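Local coordinates for protein putative phosphosugar isomerase (Clostridium difficile, PDB 3G68) that probably binds phosphorylated sugars as a putative phosphosugar isomerase with two SIS domains, apparently akin to the isomerase part of glucosamine-6-phosphate synthase, at residues B[244-249]-B[272-277]. Numbering follows the deposited sequence.
Sequences EEFIHG and TKMIDV
A Met-aromatic contact joins two helices beside the second parallel sheet of this double-SIS protein: the selenomethionine at Met274, on helix 271-279, reaches across to Phe246 and Ile247 on helix 243-250. The two helices stand well apart here, with 9.2 Å between the CA atoms of Ile247 and Met274, and side chains alone bridge the gap. Met274 supplies most of the reach. With its CG anti to the backbone N (chi1 177°), the chain leaves its own helix heading for the other, then bends at both later torsions, which brings the selenium up to the phenyl ring and carries the terminal methyl on toward Ile247. The SE atom of Met274 sits 4.9 Å from the ring centroid of Phe246, on a line 59° off the ring normal, an oblique approach. The contact falls on the CD1-CE1 bond of the ring: CE1 of Phe246 is 4.0 Å from SE of Met274, while CD1 of Phe246 meets Met274 CE at 3.7 Å. That same methyl also touches Ile247, whose CG1 is 3.7 Å from Met274 CE. The methyl is thus shared between two consecutive residues of helix 243-250. With no polar group taking part, the contact is small, burying 115 Å² in all. Phe246 is buried and also packs on Ile254, while Met274 also rests on Ile262 of strand 258-264, which ties the contact to the central sheet. Toward the start of helix 243-250, Glu244 forms a salt bridge with Arg270, just ahead of helix 271-279, and Ile247 touches the same arginine. Such packing between helices flanking a parallel five-stranded sheet belongs to the layered alpha/beta architecture of the SIS domain.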
loop_
_atom_site.group_PDB
_atom_site.type_symbol
_atom_site.label_atom_id
_atom_site.label_comp_id
_atom_site.label_asym_id
_atom_site.label_seq_id
_atom_site.Cartn_x
_atom_site.Cartn_y
_atom_site.Cartn_z
ATOM N N GLU B 244 -9.976 -55.525 -22.130
ATOM C CA GLU B 244 -9.845 -56.572 -23.149
ATOM C C GLU B 244 -10.293 -57.949 -22.683
ATOM O O GLU B 244 -10.993 -58.629 -23.437
ATOM C CB GLU B 244 -8.437 -56.654 -23.724
ATOM C CG GLU B 244 -8.277 -55.945 -25.045
ATOM C CD GLU B 244 -9.020 -56.614 -26.159
ATOM O OE1 GLU B 244 -9.486 -55.881 -27.038
ATOM O OE2 GLU B 244 -9.176 -57.854 -26.161
ATOM N N GLU B 245 -9.892 -58.354 -21.478
ATOM C CA GLU B 245 -10.272 -59.673 -20.971
ATOM C C GLU B 245 -11.779 -59.793 -20.772
ATOM O O GLU B 245 -12.348 -60.865 -21.002
ATOM C CB GLU B 245 -9.516 -60.091 -19.704
ATOM C CG GLU B 245 -9.795 -59.280 -18.462
ATOM C CD GLU B 245 -9.524 -60.008 -17.152
ATOM O OE1 GLU B 245 -9.999 -61.160 -16.983
ATOM O OE2 GLU B 245 -8.896 -59.380 -16.268
ATOM N N PHE B 246 -12.440 -58.696 -20.400
ATOM C CA PHE B 246 -13.895 -58.721 -20.264
ATOM C C PHE B 246 -14.539 -59.074 -21.616
ATOM O O PHE B 246 -15.516 -59.797 -21.685
ATOM C CB PHE B 246 -14.416 -57.380 -19.764
ATOM C CG PHE B 246 -15.893 -57.346 -19.575
ATOM C CD1 PHE B 246 -16.734 -56.990 -20.625
ATOM C CD2 PHE B 246 -16.453 -57.653 -18.331
ATOM C CE1 PHE B 246 -18.092 -56.938 -20.438
ATOM C CE2 PHE B 246 -17.821 -57.620 -18.123
ATOM C CZ PHE B 246 -18.655 -57.247 -19.172
ATOM N N ILE B 247 -13.968 -58.566 -22.690
ATOM C CA ILE B 247 -14.476 -58.853 -24.039
ATOM C C ILE B 247 -14.364 -60.344 -24.356
ATOM O O ILE B 247 -15.201 -60.887 -25.058
ATOM C CB ILE B 247 -13.735 -58.000 -25.128
ATOM C CG1 ILE B 247 -13.946 -56.510 -24.858
ATOM C CG2 ILE B 247 -14.239 -58.323 -26.536
ATOM C CD1 ILE B 247 -13.096 -55.600 -25.739
ATOM N N HIS B 248 -13.346 -61.009 -23.818
ATOM C CA HIS B 248 -13.161 -62.438 -24.047
ATOM C C HIS B 248 -14.080 -63.319 -23.172
ATOM O O HIS B 248 -13.607 -64.078 -22.324
ATOM C CB HIS B 248 -11.688 -62.805 -23.895
ATOM C CG HIS B 248 -10.853 -62.390 -25.065
ATOM N ND1 HIS B 248 -10.507 -63.266 -26.072
ATOM C CD2 HIS B 248 -10.321 -61.193 -25.405
ATOM C CE1 HIS B 248 -9.785 -62.625 -26.974
ATOM N NE2 HIS B 248 -9.654 -61.370 -26.592
ATOM N N GLY B 249 -15.392 -63.143 -23.373
ATOM C CA GLY B 249 -16.421 -64.017 -22.836
ATOM C C GLY B 249 -17.232 -63.585 -21.642
ATOM O O GLY B 249 -18.282 -64.189 -21.388
ATOM N N THR B 272 -17.060 -45.878 -24.770
ATOM C CA THR B 272 -18.419 -45.396 -25.059
ATOM C C THR B 272 -19.276 -46.512 -25.612
ATOM O O THR B 272 -20.421 -46.672 -25.176
ATOM C CB THR B 272 -18.428 -44.235 -26.057
ATOM O OG1 THR B 272 -17.635 -43.181 -25.520
ATOM C CG2 THR B 272 -19.859 -43.735 -26.299
ATOM N N LYS B 273 -18.741 -47.264 -26.582
ATOM C CA LYS B 273 -19.461 -48.413 -27.151
ATOM C C LYS B 273 -19.719 -49.507 -26.102
ATOM O O LYS B 273 -20.783 -50.114 -26.103
ATOM C CB LYS B 273 -18.724 -49.007 -28.380
ATOM C CG LYS B 273 -18.661 -48.057 -29.590
ATOM C CD LYS B 273 -17.864 -48.624 -30.770
HETATM N N MSE B 274 -18.747 -49.760 -25.225
HETATM C CA MSE B 274 -18.913 -50.745 -24.151
HETATM C C MSE B 274 -20.121 -50.330 -23.284
HETATM O O MSE B 274 -21.019 -51.141 -23.035
HETATM C CB MSE B 274 -17.644 -50.847 -23.286
HETATM C CG MSE B 274 -17.746 -51.804 -22.087
HETATM SE SE MSE B 274 -17.922 -53.644 -22.643
HETATM C CE MSE B 274 -15.965 -54.167 -22.821
ATOM N N ILE B 275 -20.132 -49.066 -22.845
ATOM C CA ILE B 275 -21.190 -48.533 -21.982
ATOM C C ILE B 275 -22.553 -48.650 -22.672
ATOM O O ILE B 275 -23.534 -49.072 -22.060
ATOM C CB ILE B 275 -20.905 -47.072 -21.528
ATOM C CG1 ILE B 275 -19.678 -47.051 -20.584
ATOM C CG2 ILE B 275 -22.134 -46.492 -20.822
ATOM C CD1 ILE B 275 -19.085 -45.665 -20.307
ATOM N N ASP B 276 -22.606 -48.285 -23.942
ATOM C CA ASP B 276 -23.855 -48.359 -24.699
ATOM C C ASP B 276 -24.371 -49.789 -24.817
ATOM O O ASP B 276 -25.556 -50.022 -24.573
ATOM C CB ASP B 276 -23.704 -47.689 -26.082
ATOM C CG ASP B 276 -23.464 -46.155 -25.983
ATOM O OD1 ASP B 276 -23.541 -45.567 -24.860
ATOM O OD2 ASP B 276 -23.193 -45.531 -27.044
ATOM N N VAL B 277 -23.506 -50.741 -25.165
ATOM C CA VAL B 277 -23.939 -52.145 -25.283
ATOM C C VAL B 277 -24.427 -52.666 -23.932
ATOM O O VAL B 277 -25.548 -53.218 -23.814
ATOM C CB VAL B 277 -22.842 -53.065 -25.859
ATOM C CG1 VAL B 277 -23.285 -54.539 -25.853
ATOM C CG2 VAL B 277 -22.468 -52.594 -27.270
#